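Local coordinates for protein cysteine protease (Xylella fastidiosa, PDB 3OIS) that probably acts as a papain-type cysteine protease, cutting peptide bonds, and binds UDP, at residues 33-38 and 236-241; 73-78 and 103-108; 221-226 and 248-253; 253-258 and 265-270. All blocks are in the same frame, centred on the assembly; numbering follows the deposited sequence.

Contact 1 of 4, residues 33-38 and 236-241; sequences YGYIPD and GHAVLC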
loop_
_atom_site.group_PDB
_atom_site.type_symbol
_atom_site.label_atom_id
_atom_site.label_comp_id
_atom_site.label_asym_id
_atom_site.label_seq_id
_atom_site.Cartn_x
_atom_site.Cartn_y
_atom_site.Cartn_z
ATOM N N TYR A 33 4.251 -6.918 -6.734
ATOM C CA TYR A 33 4.948 -6.147 -5.688
ATOM C C TYR A 33 4.963 -4.667 -6.096
ATOM O O TYR A 33 3.906 -4.134 -6.451
ATOM C CB TYR A 33 6.370 -6.667 -5.489
ATOM C CG TYR A 33 6.433 -8.094 -5.076
ATOM C CD1 TYR A 33 5.549 -8.591 -4.100
ATOM C CD2 TYR A 33 7.480 -8.945 -5.541
ATOM C CE1 TYR A 33 5.604 -9.908 -3.724
ATOM C CE2 TYR A 33 7.543 -10.305 -5.125
ATOM C CZ TYR A 33 6.615 -10.762 -4.241
ATOM O OH TYR A 33 6.698 -12.116 -3.848
ATOM N N GLY A 34 6.099 -3.987 -5.959
ATOM C CA GLY A 34 6.119 -2.611 -6.420
ATOM C C GLY A 34 6.582 -1.524 -5.464
ATOM O O GLY A 34 6.499 -0.319 -5.780
ATOM N N TYR A 35 6.958 -1.892 -4.256
ATOM C CA TYR A 35 7.391 -0.886 -3.298
ATOM C C TYR A 35 8.909 -0.634 -3.457
ATOM O O TYR A 35 9.688 -1.558 -3.470
ATOM C CB TYR A 35 7.119 -1.453 -1.883
ATOM C CG TYR A 35 7.910 -0.833 -0.742
ATOM C CD1 TYR A 35 7.740 0.522 -0.337
ATOM C CD2 TYR A 35 8.851 -1.602 -0.056
ATOM C CE1 TYR A 35 8.477 1.078 0.779
ATOM C CE2 TYR A 35 9.592 -1.042 1.040
ATOM C CZ TYR A 35 9.408 0.281 1.431
ATOM O OH TYR A 35 10.138 0.767 2.560
ATOM N N ILE A 36 9.273 0.643 -3.548
ATOM C CA ILE A 36 10.694 1.057 -3.499
ATOM C C ILE A 36 10.808 1.897 -2.235
ATOM O O ILE A 36 9.908 2.732 -1.975
ATOM C CB ILE A 36 10.954 2.025 -4.675
ATOM C CG1 ILE A 36 10.700 1.443 -6.135
ATOM C CG2 ILE A 36 12.493 2.509 -4.536
ATOM C CD1 ILE A 36 10.700 2.586 -7.396
ATOM N N PRO A 37 11.830 1.679 -1.388
ATOM C CA PRO A 37 11.946 2.481 -0.184
ATOM C C PRO A 37 11.946 3.976 -0.475
ATOM O O PRO A 37 12.540 4.437 -1.432
ATOM C CB PRO A 37 13.299 2.021 0.408
ATOM C CG PRO A 37 13.422 0.576 -0.136
ATOM C CD PRO A 37 12.979 0.776 -1.574
ATOM N N ASP A 38 11.302 4.755 0.404
ATOM C CA ASP A 38 11.220 6.201 0.230
ATOM C C ASP A 38 12.644 6.785 0.392
ATOM O O ASP A 38 13.317 6.466 1.361
ATOM C CB ASP A 38 10.455 6.865 1.409
ATOM C CG ASP A 38 8.937 6.820 1.295
ATOM O OD1 ASP A 38 8.403 6.461 0.229
ATOM O OD2 ASP A 38 8.298 7.271 2.308
ATOM N N GLY A 236 9.900 -6.099 -2.673
ATOM C CA GLY A 236 9.394 -5.065 -1.792
ATOM C C GLY A 236 7.903 -4.891 -2.039
ATOM O O GLY A 236 7.518 -4.654 -3.177
ATOM N N HIS A 237 7.112 -4.997 -0.963
ATOM C CA HIS A 237 5.651 -4.907 -1.091
ATOM C C HIS A 237 5.137 -3.793 -0.202
ATOM O O HIS A 237 5.864 -3.385 0.703
ATOM C CB HIS A 237 4.964 -6.250 -0.757
ATOM C CG HIS A 237 3.594 -6.352 -1.314
ATOM N ND1 HIS A 237 2.545 -7.028 -0.705
ATOM C CD2 HIS A 237 3.107 -5.876 -2.471
ATOM C CE1 HIS A 237 1.479 -6.953 -1.476
ATOM N NE2 HIS A 237 1.787 -6.247 -2.547
ATOM N N ALA A 238 3.905 -3.333 -0.443
ATOM C CA ALA A 238 3.300 -2.291 0.437
ATOM C C ALA A 238 1.835 -2.633 0.553
ATOM O O ALA A 238 1.224 -3.105 -0.426
ATOM C CB ALA A 238 3.481 -0.905 -0.140
ATOM N N VAL A 239 1.334 -2.451 1.796
ATOM C CA VAL A 239 -0.077 -2.848 2.073
ATOM C C VAL A 239 -0.678 -1.840 3.022
ATOM O O VAL A 239 -0.014 -0.959 3.557
ATOM C CB VAL A 239 -0.097 -4.249 2.764
ATOM C CG1 VAL A 239 0.441 -5.314 1.803
ATOM C CG2 VAL A 239 0.769 -4.235 4.021
ATOM N N LEU A 240 -1.995 -1.943 3.206
ATOM C CA LEU A 240 -2.710 -1.183 4.248
ATOM C C LEU A 240 -2.839 -2.081 5.507
ATOM O O LEU A 240 -3.312 -3.240 5.419
ATOM C CB LEU A 240 -4.115 -0.798 3.725
ATOM C CG LEU A 240 -4.908 0.116 4.714
ATOM C CD1 LEU A 240 -4.377 1.579 4.539
ATOM C CD2 LEU A 240 -6.430 0.018 4.357
ATOM N N CYS A 241 -2.453 -1.561 6.685
ATOM C CA CYS A 241 -2.659 -2.295 7.909
ATOM C C CYS A 241 -3.969 -1.868 8.584
ATOM O O CYS A 241 -4.255 -0.706 8.683
ATOM C CB CYS A 241 -1.479 -1.975 8.864
ATOM S SG CYS A 241 -1.630 -2.839 10.457
#

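Contact 2 of 4, residues 73-78 and 103-108; sequences GRIGSC and SRLFIY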
loop_
_atom_site.group_PDB
_atom_site.type_symbol
_atom_site.label_atom_id
_atom_site.label_comp_id
_atom_site.label_asym_id
_atom_site.label_seq_id
_atom_site.Cartn_x
_atom_site.Cartn_y
_atom_site.Cartn_z
ATOM N N GLY A 73 -2.971 -7.814 -9.648
ATOM C CA GLY A 73 -2.476 -8.610 -10.795
ATOM C C GLY A 73 -0.975 -8.464 -11.070
ATOM O O GLY A 73 -0.126 -8.487 -10.130
ATOM N N ARG A 74 -0.645 -8.406 -12.355
ATOM C CA ARG A 74 0.710 -8.733 -12.783
ATOM C C ARG A 74 1.595 -7.515 -12.947
ATOM O O ARG A 74 2.625 -7.609 -13.662
ATOM C CB ARG A 74 0.594 -9.429 -14.160
ATOM C CG ARG A 74 -0.186 -10.748 -14.089
ATOM C CD ARG A 74 -0.455 -11.288 -15.504
ATOM N NE ARG A 74 -1.493 -10.472 -16.076
ATOM C CZ ARG A 74 -1.827 -10.470 -17.377
ATOM N NH1 ARG A 74 -1.168 -11.285 -18.233
ATOM N NH2 ARG A 74 -2.814 -9.682 -17.794
ATOM N N ILE A 75 1.219 -6.416 -12.342
ATOM C CA ILE A 75 2.070 -5.220 -12.364
ATOM C C ILE A 75 2.502 -4.790 -10.932
ATOM O O ILE A 75 1.998 -5.303 -9.911
ATOM C CB ILE A 75 1.318 -4.084 -13.114
ATOM C CG1 ILE A 75 -0.006 -3.648 -12.384
ATOM C CG2 ILE A 75 1.247 -4.396 -14.621
ATOM C CD1 ILE A 75 -0.655 -2.326 -13.090
ATOM N N GLY A 76 3.371 -3.755 -10.872
ATOM C CA GLY A 76 4.040 -3.350 -9.606
ATOM C C GLY A 76 3.350 -2.198 -8.907
ATOM O O GLY A 76 3.988 -1.177 -8.530
ATOM N N SER A 77 2.010 -2.349 -8.782
ATOM C CA SER A 77 1.184 -1.256 -8.377
ATOM C C SER A 77 0.808 -1.327 -6.902
ATOM O O SER A 77 -0.184 -0.708 -6.496
ATOM C CB SER A 77 -0.051 -1.198 -9.312
ATOM O OG SER A 77 -0.787 -2.405 -9.138
ATOM N N CYS A 78 1.579 -2.065 -6.101
ATOM C CA CYS A 78 1.147 -2.282 -4.686
ATOM C C CYS A 78 0.973 -0.949 -3.933
ATOM O O CYS A 78 0.002 -0.827 -3.120
ATOM C CB CYS A 78 2.098 -3.176 -3.836
ATOM S SG CYS A 78 3.788 -2.461 -3.773
ATOM N N SER A 103 -9.207 5.112 -8.589
ATOM C CA SER A 103 -8.369 4.641 -9.726
ATOM C C SER A 103 -6.896 4.356 -9.389
ATOM O O SER A 103 -6.082 5.281 -9.279
ATOM C CB SER A 103 -8.402 5.634 -10.898
ATOM O OG SER A 103 -7.579 5.093 -11.902
ATOM N N ARG A 104 -6.566 3.073 -9.294
ATOM C CA ARG A 104 -5.192 2.634 -8.941
ATOM C C ARG A 104 -4.220 2.974 -10.045
ATOM O O ARG A 104 -3.091 3.399 -9.760
ATOM C CB ARG A 104 -5.206 1.141 -8.684
ATOM C CG ARG A 104 -5.899 0.844 -7.275
ATOM C CD ARG A 104 -6.217 -0.664 -7.162
ATOM N NE ARG A 104 -7.221 -1.155 -8.122
ATOM C CZ ARG A 104 -7.353 -2.408 -8.581
ATOM N NH1 ARG A 104 -6.503 -3.384 -8.242
ATOM N NH2 ARG A 104 -8.379 -2.662 -9.470
ATOM N N LEU A 105 -4.653 2.857 -11.308
ATOM C CA LEU A 105 -3.697 3.181 -12.391
ATOM C C LEU A 105 -3.488 4.686 -12.484
ATOM O O LEU A 105 -2.429 5.103 -12.847
ATOM C CB LEU A 105 -4.198 2.718 -13.756
ATOM C CG LEU A 105 -4.131 1.204 -13.965
ATOM C CD1 LEU A 105 -4.472 0.929 -15.449
ATOM C CD2 LEU A 105 -2.701 0.672 -13.657
ATOM N N PHE A 106 -4.524 5.497 -12.118
ATOM C CA PHE A 106 -4.292 6.942 -12.060
ATOM C C PHE A 106 -3.140 7.244 -11.018
ATOM O O PHE A 106 -2.229 8.097 -11.255
ATOM C CB PHE A 106 -5.548 7.697 -11.588
ATOM C CG PHE A 106 -5.384 9.188 -11.554
ATOM C CD1 PHE A 106 -5.653 9.948 -12.709
ATOM C CD2 PHE A 106 -4.959 9.852 -10.379
ATOM C CE1 PHE A 106 -5.504 11.300 -12.673
ATOM C CE2 PHE A 106 -4.780 11.241 -10.355
ATOM C CZ PHE A 106 -5.068 11.952 -11.556
ATOM N N ILE A 107 -3.196 6.633 -9.863
ATOM C CA ILE A 107 -2.133 6.841 -8.894
ATOM C C ILE A 107 -0.808 6.360 -9.477
ATOM O O ILE A 107 0.159 7.096 -9.400
ATOM C CB ILE A 107 -2.424 6.226 -7.531
ATOM C CG1 ILE A 107 -3.693 6.868 -6.884
ATOM C CG2 ILE A 107 -1.228 6.317 -6.502
ATOM C CD1 ILE A 107 -4.194 5.990 -5.813
ATOM N N TYR A 108 -0.785 5.145 -9.991
ATOM C CA TYR A 108 0.478 4.493 -10.434
ATOM C C TYR A 108 1.100 5.269 -11.607
ATOM O O TYR A 108 2.307 5.389 -11.692
ATOM C CB TYR A 108 0.243 2.998 -10.751
ATOM C CG TYR A 108 1.523 2.184 -11.011
ATOM C CD1 TYR A 108 2.678 2.376 -10.184
ATOM C CD2 TYR A 108 1.527 1.177 -11.990
ATOM C CE1 TYR A 108 3.833 1.573 -10.402
ATOM C CE2 TYR A 108 2.687 0.417 -12.271
ATOM C CZ TYR A 108 3.836 0.655 -11.461
ATOM O OH TYR A 108 4.909 -0.140 -11.710
#

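Contact 3 of 4, residues 221-226 and 248-253; sequences PVRIPL and IRHFRI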
loop_
_atom_site.group_PDB
_atom_site.type_symbol
_atom_site.label_atom_id
_atom_site.label_comp_id
_atom_site.label_asym_id
_atom_site.label_seq_id
_atom_site.Cartn_x
_atom_site.Cartn_y
_atom_site.Cartn_z
ATOM N N PRO A 221 0.944 -18.856 3.579
ATOM C CA PRO A 221 0.158 -19.009 4.827
ATOM C C PRO A 221 -0.460 -17.719 5.311
ATOM O O PRO A 221 0.053 -16.606 5.061
ATOM C CB PRO A 221 1.196 -19.550 5.839
ATOM C CG PRO A 221 2.591 -18.955 5.263
ATOM C CD PRO A 221 2.371 -19.191 3.784
ATOM N N VAL A 222 -1.578 -17.848 6.035
ATOM C CA VAL A 222 -2.276 -16.643 6.532
ATOM C C VAL A 222 -1.350 -15.882 7.491
ATOM O O VAL A 222 -1.270 -14.610 7.414
ATOM C CB VAL A 222 -3.613 -16.986 7.251
ATOM C CG1 VAL A 222 -4.213 -15.718 7.789
ATOM C CG2 VAL A 222 -4.535 -17.641 6.287
ATOM N N ARG A 223 -0.667 -16.606 8.366
ATOM C CA ARG A 223 0.355 -15.995 9.169
ATOM C C ARG A 223 1.713 -15.931 8.454
ATOM O O ARG A 223 2.257 -16.923 8.057
ATOM C CB ARG A 223 0.521 -16.747 10.547
ATOM C CG ARG A 223 -0.777 -16.743 11.369
ATOM C CD ARG A 223 -0.537 -17.308 12.762
ATOM N NE ARG A 223 -1.866 -17.365 13.373
ATOM C CZ ARG A 223 -2.114 -17.581 14.660
ATOM N NH1 ARG A 223 -3.379 -17.640 15.069
ATOM N NH2 ARG A 223 -1.115 -17.683 15.520
ATOM N N ILE A 224 2.232 -14.726 8.303
ATOM C CA ILE A 224 3.524 -14.544 7.645
ATOM C C ILE A 224 4.638 -14.991 8.607
ATOM O O ILE A 224 4.730 -14.489 9.706
ATOM C CB ILE A 224 3.700 -13.103 7.216
ATOM C CG1 ILE A 224 2.559 -12.717 6.322
ATOM C CG2 ILE A 224 5.000 -12.950 6.423
ATOM C CD1 ILE A 224 2.668 -11.151 5.914
ATOM N N PRO A 225 5.493 -15.950 8.172
ATOM C CA PRO A 225 6.589 -16.416 9.069
ATOM C C PRO A 225 7.573 -15.332 9.188
ATOM O O PRO A 225 7.829 -14.615 8.197
ATOM C CB PRO A 225 7.234 -17.557 8.254
ATOM C CG PRO A 225 6.197 -17.979 7.288
ATOM C CD PRO A 225 5.300 -16.842 7.004
ATOM N N LEU A 226 8.181 -15.226 10.360
ATOM C CA LEU A 226 9.371 -14.401 10.554
ATOM C C LEU A 226 10.546 -14.917 9.725
ATOM O O LEU A 226 10.873 -16.131 9.742
ATOM C CB LEU A 226 9.729 -14.437 12.009
ATOM C CG LEU A 226 10.606 -13.323 12.465
ATOM C CD1 LEU A 226 9.895 -11.968 12.258
ATOM C CD2 LEU A 226 10.914 -13.522 13.997
ATOM N N ILE A 248 -2.558 -12.997 19.614
ATOM C CA ILE A 248 -1.622 -13.753 18.779
ATOM C C ILE A 248 -0.375 -12.889 18.380
ATOM O O ILE A 248 0.496 -13.388 17.697
ATOM C CB ILE A 248 -2.355 -14.317 17.534
ATOM C CG1 ILE A 248 -2.891 -13.156 16.661
ATOM C CG2 ILE A 248 -3.517 -15.319 18.014
ATOM C CD1 ILE A 248 -3.227 -13.582 15.252
ATOM N N ARG A 249 -0.303 -11.630 18.838
ATOM C CA ARG A 249 0.833 -10.706 18.578
ATOM C C ARG A 249 1.098 -10.656 17.053
ATOM O O ARG A 249 2.220 -10.849 16.574
ATOM C CB ARG A 249 2.095 -11.107 19.382
ATOM C CG ARG A 249 1.898 -10.996 20.949
ATOM C CD ARG A 249 3.148 -11.549 21.689
ATOM N NE ARG A 249 4.356 -10.938 21.098
ATOM C CZ ARG A 249 4.828 -9.715 21.364
ATOM N NH1 ARG A 249 5.908 -9.278 20.696
ATOM N NH2 ARG A 249 4.266 -8.938 22.309
ATOM N N HIS A 250 0.025 -10.408 16.330
ATOM C CA HIS A 250 0.106 -10.088 14.847
ATOM C C HIS A 250 -0.707 -8.836 14.532
ATOM O O HIS A 250 -1.707 -8.575 15.200
ATOM C CB HIS A 250 -0.406 -11.210 13.983
ATOM C CG HIS A 250 0.497 -12.403 13.881
ATOM N ND1 HIS A 250 0.818 -13.204 14.967
ATOM C CD2 HIS A 250 1.124 -12.946 12.810
ATOM C CE1 HIS A 250 1.620 -14.178 14.561
ATOM N NE2 HIS A 250 1.790 -14.059 13.249
ATOM N N PHE A 251 -0.271 -8.072 13.532
ATOM C CA PHE A 251 -1.022 -6.996 12.884
ATOM C C PHE A 251 -1.745 -7.564 11.683
ATOM O O PHE A 251 -1.259 -8.505 11.004
ATOM C CB PHE A 251 -0.080 -5.841 12.413
ATOM C CG PHE A 251 0.404 -4.968 13.535
ATOM C CD1 PHE A 251 -0.211 -3.761 13.791
ATOM C CD2 PHE A 251 1.477 -5.344 14.276
ATOM C CE1 PHE A 251 0.198 -2.897 14.788
ATOM C CE2 PHE A 251 1.929 -4.497 15.364
ATOM C CZ PHE A 251 1.295 -3.267 15.606
ATOM N N ARG A 252 -2.957 -7.048 11.453
ATOM C CA ARG A 252 -3.782 -7.539 10.325
ATOM C C ARG A 252 -3.518 -6.667 9.112
ATOM O O ARG A 252 -3.585 -5.425 9.185
ATOM C CB ARG A 252 -5.262 -7.355 10.705
ATOM C CG ARG A 252 -6.257 -7.970 9.716
ATOM C CD ARG A 252 -6.073 -9.450 9.788
ATOM N NE ARG A 252 -7.217 -10.093 9.111
ATOM C CZ ARG A 252 -7.334 -11.418 8.931
ATOM N NH1 ARG A 252 -6.313 -12.262 9.233
ATOM N NH2 ARG A 252 -8.479 -11.923 8.400
ATOM N N ILE A 253 -3.179 -7.324 8.001
ATOM C CA ILE A 253 -2.859 -6.580 6.755
ATOM C C ILE A 253 -3.841 -6.930 5.628
ATOM O O ILE A 253 -4.158 -8.078 5.412
ATOM C CB ILE A 253 -1.346 -6.722 6.386
ATOM C CG1 ILE A 253 -0.984 -8.131 6.194
ATOM C CG2 ILE A 253 -0.402 -6.129 7.507
ATOM C CD1 ILE A 253 0.397 -8.243 5.495
HETATM O O HOH W 1 3.748 -15.722 11.863
#

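Contact 4 of 4, residues 253-258 and 265-270; sequences IRNSWG and GYFWMP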
loop_
_atom_site.group_PDB
_atom_site.type_symbol
_atom_site.label_atom_id
_atom_site.label_comp_id
_atom_site.label_asym_id
_atom_site.label_seq_id
_atom_site.Cartn_x
_atom_site.Cartn_y
_atom_site.Cartn_z
ATOM N N ILE A 253 -3.179 -7.324 8.001
ATOM C CA ILE A 253 -2.859 -6.580 6.755
ATOM C C ILE A 253 -3.841 -6.930 5.628
ATOM O O ILE A 253 -4.158 -8.078 5.412
ATOM C CB ILE A 253 -1.346 -6.722 6.386
ATOM C CG1 ILE A 253 -0.984 -8.131 6.194
ATOM C CG2 ILE A 253 -0.402 -6.129 7.507
ATOM C CD1 ILE A 253 0.397 -8.243 5.495
ATOM N N ARG A 254 -4.307 -5.904 4.917
ATOM C CA ARG A 254 -5.095 -6.027 3.675
ATOM C C ARG A 254 -4.126 -6.165 2.571
ATOM O O ARG A 254 -3.354 -5.252 2.275
ATOM C CB ARG A 254 -5.871 -4.729 3.559
ATOM C CG ARG A 254 -6.785 -4.680 2.311
ATOM C CD ARG A 254 -7.420 -3.273 2.175
ATOM N NE ARG A 254 -7.930 -3.094 0.852
ATOM C CZ ARG A 254 -9.147 -3.498 0.399
ATOM N NH1 ARG A 254 -10.029 -4.103 1.227
ATOM N NH2 ARG A 254 -9.499 -3.294 -0.872
ATOM N N ASN A 255 -4.110 -7.344 1.937
ATOM C CA ASN A 255 -3.195 -7.537 0.767
ATOM C C ASN A 255 -3.975 -7.150 -0.527
ATOM O O ASN A 255 -5.183 -6.788 -0.428
ATOM C CB ASN A 255 -2.651 -8.932 0.733
ATOM C CG ASN A 255 -1.275 -9.016 0.045
ATOM O OD1 ASN A 255 -0.867 -8.093 -0.652
ATOM N ND2 ASN A 255 -0.562 -10.112 0.272
ATOM N N SER A 256 -3.322 -7.153 -1.687
ATOM C CA SER A 256 -3.889 -6.735 -2.960
ATOM C C SER A 256 -3.657 -7.856 -3.968
ATOM O O SER A 256 -3.345 -7.600 -5.125
ATOM C CB SER A 256 -3.222 -5.409 -3.398
ATOM O OG SER A 256 -1.785 -5.546 -3.269
ATOM N N TRP A 257 -3.837 -9.092 -3.526
ATOM C CA TRP A 257 -3.601 -10.293 -4.391
ATOM C C TRP A 257 -4.918 -11.049 -4.551
ATOM O O TRP A 257 -4.918 -12.259 -4.898
ATOM C CB TRP A 257 -2.527 -11.227 -3.799
ATOM C CG TRP A 257 -1.147 -10.563 -3.785
ATOM C CD1 TRP A 257 -0.745 -9.413 -4.479
ATOM C CD2 TRP A 257 -0.048 -10.917 -2.922
ATOM N NE1 TRP A 257 0.596 -9.103 -4.140
ATOM C CE2 TRP A 257 1.012 -10.008 -3.184
ATOM C CE3 TRP A 257 0.163 -11.956 -1.995
ATOM C CZ2 TRP A 257 2.252 -10.115 -2.519
ATOM C CZ3 TRP A 257 1.385 -12.068 -1.356
ATOM C CH2 TRP A 257 2.404 -11.119 -1.579
ATOM N N GLY A 258 -6.032 -10.333 -4.473
ATOM C CA GLY A 258 -7.365 -11.014 -4.598
ATOM C C GLY A 258 -7.841 -11.715 -3.329
ATOM O O GLY A 258 -7.101 -11.800 -2.304
ATOM N N GLY A 265 -8.206 -12.540 1.402
ATOM C CA GLY A 265 -7.244 -11.511 0.929
ATOM C C GLY A 265 -6.459 -10.855 2.055
ATOM O O GLY A 265 -5.558 -10.024 1.781
ATOM N N TYR A 266 -6.788 -11.139 3.312
ATOM C CA TYR A 266 -6.092 -10.566 4.462
ATOM C C TYR A 266 -5.075 -11.555 5.098
ATOM O O TYR A 266 -5.236 -12.820 5.011
ATOM C CB TYR A 266 -7.100 -10.153 5.566
ATOM C CG TYR A 266 -7.904 -8.920 5.166
ATOM C CD1 TYR A 266 -8.964 -8.992 4.178
ATOM C CD2 TYR A 266 -7.603 -7.663 5.701
ATOM C CE1 TYR A 266 -9.680 -7.864 3.830
ATOM C CE2 TYR A 266 -8.334 -6.519 5.294
ATOM C CZ TYR A 266 -9.320 -6.624 4.343
ATOM O OH TYR A 266 -9.982 -5.502 3.972
ATOM N N PHE A 267 -4.061 -11.004 5.750
ATOM C CA PHE A 267 -3.009 -11.805 6.402
ATOM C C PHE A 267 -2.665 -11.239 7.763
ATOM O O PHE A 267 -3.118 -10.125 8.137
ATOM C CB PHE A 267 -1.740 -11.797 5.508
ATOM C CG PHE A 267 -1.926 -12.482 4.187
ATOM C CD1 PHE A 267 -2.460 -11.816 3.058
ATOM C CD2 PHE A 267 -1.488 -13.819 4.050
ATOM C CE1 PHE A 267 -2.569 -12.514 1.779
ATOM C CE2 PHE A 267 -1.552 -14.507 2.801
ATOM C CZ PHE A 267 -2.113 -13.867 1.666
ATOM N N TRP A 268 -1.890 -12.000 8.531
ATOM C CA TRP A 268 -1.396 -11.595 9.831
ATOM C C TRP A 268 0.101 -11.513 9.783
ATOM O O TRP A 268 0.773 -12.486 9.322
ATOM C CB TRP A 268 -1.709 -12.671 10.878
ATOM C CG TRP A 268 -3.184 -12.776 11.363
ATOM C CD1 TRP A 268 -4.002 -13.890 11.249
ATOM C CD2 TRP A 268 -3.920 -11.818 12.159
ATOM N NE1 TRP A 268 -5.214 -13.665 11.887
ATOM C CE2 TRP A 268 -5.205 -12.398 12.419
ATOM C CE3 TRP A 268 -3.656 -10.508 12.607
ATOM C CZ2 TRP A 268 -6.205 -11.713 13.097
ATOM C CZ3 TRP A 268 -4.635 -9.866 13.362
ATOM C CH2 TRP A 268 -5.904 -10.458 13.558
ATOM N N MET A 269 0.632 -10.364 10.234
ATOM C CA MET A 269 2.063 -10.106 10.249
ATOM C C MET A 269 2.539 -10.052 11.725
ATOM O O MET A 269 2.026 -9.264 12.460
ATOM C CB MET A 269 2.417 -8.740 9.601
ATOM C CG MET A 269 3.955 -8.500 9.665
ATOM S SD MET A 269 4.394 -6.961 8.714
ATOM C CE MET A 269 4.364 -7.623 7.025
ATOM N N PRO A 270 3.558 -10.824 12.115
ATOM C CA PRO A 270 4.001 -10.827 13.528
ATOM C C PRO A 270 4.489 -9.453 14.005
ATOM O O PRO A 270 5.065 -8.700 13.233
ATOM C CB PRO A 270 5.221 -11.779 13.546
ATOM C CG PRO A 270 5.172 -12.528 12.198
ATOM C CD PRO A 270 4.324 -11.737 11.249
HETATM O O HOH W 2 -5.015 -10.336 -1.158
#

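Contact 1 of 4, residues 33-38 and 236-241
Gly236 O takes two backbone donors from the 33-38 segment: Tyr35 N donates to Gly236 O over 3.0 Å, and a weak second bond comes from Gly34 N to Gly236 O. The Tyr35 donor approaches from above the carbonyl plane, about 55° out of it. Side chains settle round this oxygen. Tyr35 keeps CG anti to the backbone N (chi1 159°), which brings CD2 within 3.9 Å of Gly236 CA at the ring edge, while Tyr35 CB rests 4.1 Å from Ala238 CB. Tyr33 turns its ring edge to the face of the His237 ring in an offset edge-to-face pair, planes at 66°.

Further out, Asp282 takes the Tyr35 hydroxyl and Trp257 stacks on His237, which is probably the catalytic histidine of the papain fold. The contact thus holds a segment near the N-terminus against strand 233-245, beside the start of helix 78-93, with strand 124-125 pairing along strand 35-36.

Contact 2 of 4, residues 73-78 and 103-108
Ser77 sits squarely on the ring of Tyr108: its CA lies 4.2 Å from the ring centroid, a CH-pi contact only 4° off the ring normal, and Ser77 CB reaches Tyr108 CD2 at 3.9 Å over the same ring face. Gly76, the centre of an inverse gamma turn, brings its carbonyl to the same aromatic, with Gly76 O 3.3 Å from Tyr108 CE1. Tyr108 holds CG anti to the backbone N (chi1 -171°), which carries the ring out from helix 104-114 toward the loop. This is the dense half.

Beside it the contact is less extensive. A single methyl pair, Ile75 CD1 and Leu105 CD2, meets at 3.7 Å, the two side chains crossing at about a right angle; Ile75 CD1 approaches Tyr108 CD2 more slackly, at 4.3 Å. The touching residues are all buried, whereas neighbouring Arg74 is exposed and salt-bridged to Asp148. Ser103, the N-cap residue of helix 104-114, accepts from Phe106 N with its OG (3.1 Å).

The polar ends are served from outside: Asp121 OD1 bonds both Tyr108 OH and Gly76 N, so one carboxylate ties the ring and the turn together, while Ser77 OG turns to Tyr146 and Asn81. What joins the two segments directly is therefore aromatic and aliphatic packing, the tyrosine hydroxyl being held by Asp121 and Gly123 N; the loop it packs against runs into Cys78, probably the nucleophile.

Contact 3 of 4, residues 221-226 and 248-253
Ile224 O and His250 NE2 are bridged by one water, which donates to Ile224 O at 2.7 Å and stands 2.9 Å from His250 NE2, in the plane of the imidazole. The other ring nitrogen is spent within its own segment: His250 ND1 donates to Ile248 O over 2.8 Å, reaching that oxygen from above the carbonyl plane. Both ring nitrogens are thus engaged, and the ring's rotation is fixed.

Arg223, extended from CG to NE, passes the NE2 corner of the ring at about a right angle, its CB and CD each 4.0 Å from His250 NE2. The chain goes on to lay one face of its guanidinium on Ile248, whose CD1 is 4.0 Å above that plane near the rim, at the exposed side. Inward, Ile224 CD1 meets Ile253 CD1 at 3.7 Å, a small apolar join at right angles.

The backbone of Trp268 hydrogen-bonds with that of Val222 and Ile224, fastening the loop to the sheet edge. Arg249 and His250 form a G1 beta bulge, a motif typical of a tight hairpin, here at the turn from strand 233-245 into strand 250-254.

Contact 4 of 4, residues 253-258 and 265-270
Ile253 and Phe267 form an antiparallel hydrogen-bonded pair: Ile253 N gives a nearly straight bond to Phe267 O at 2.8 Å, and Phe267 N answers to Ile253 O at 2.9 Å, in the carbonyl plane. Next along, Asn255 N reaches Gly265 O at 3.1 Å; that oxygen also receives a water, which donates to Gly258 O and accepts from Trp257 N, closing the end of the pairing.

On one face of the sheet Arg254 NH1 donates to Tyr266 OH (3.1 Å), the hydroxyl lying in the guanidinium plane. The extended arginine runs alongside the tyrosine, its CB 3.5 Å from Tyr266 CE2, and its guanidinium binds the Gln68 and Phe67 carbonyls too. On the other face Ile253 CG1 packs on Phe267 CB at 3.8 Å. Past the strand end, Asn255 ND2 comes within 3.5 Å of Phe267 CE1, amide and ring planes 71° apart.

In this beta hairpin, strand 250-254 runs into the Asn-Ser-Trp-Gly of papain-family proteases, which begins the connection to strand 266-270; Asn255 is probably their active-site asparagine.

Contacts 1, 2 and 4 bring together Cys78, His237 and Asn255, probably the papain-type active site; contact 3 lies farther out at the sheet. Contacts 1 and 2 touch at Cys78, where Tyr33 O lies 3.1 Å from Cys78 N, a probable hydrogen bond; contact 2 is nested in the loop that contact 1 closes. Contacts 1 and 4 join through Leu240 O and Arg254 N at 2.9 Å, bringing His237 next to Asn255 and Trp257. Contacts 3 and 4 share Ile253, their centres about 9 Å apart, whereas contacts 2 and 3 lie about 25 Å apart between centres. The UDP site is separate: the Tyr35 side chain of contact 1 is about 11 Å from that of Asp44, which binds UDP.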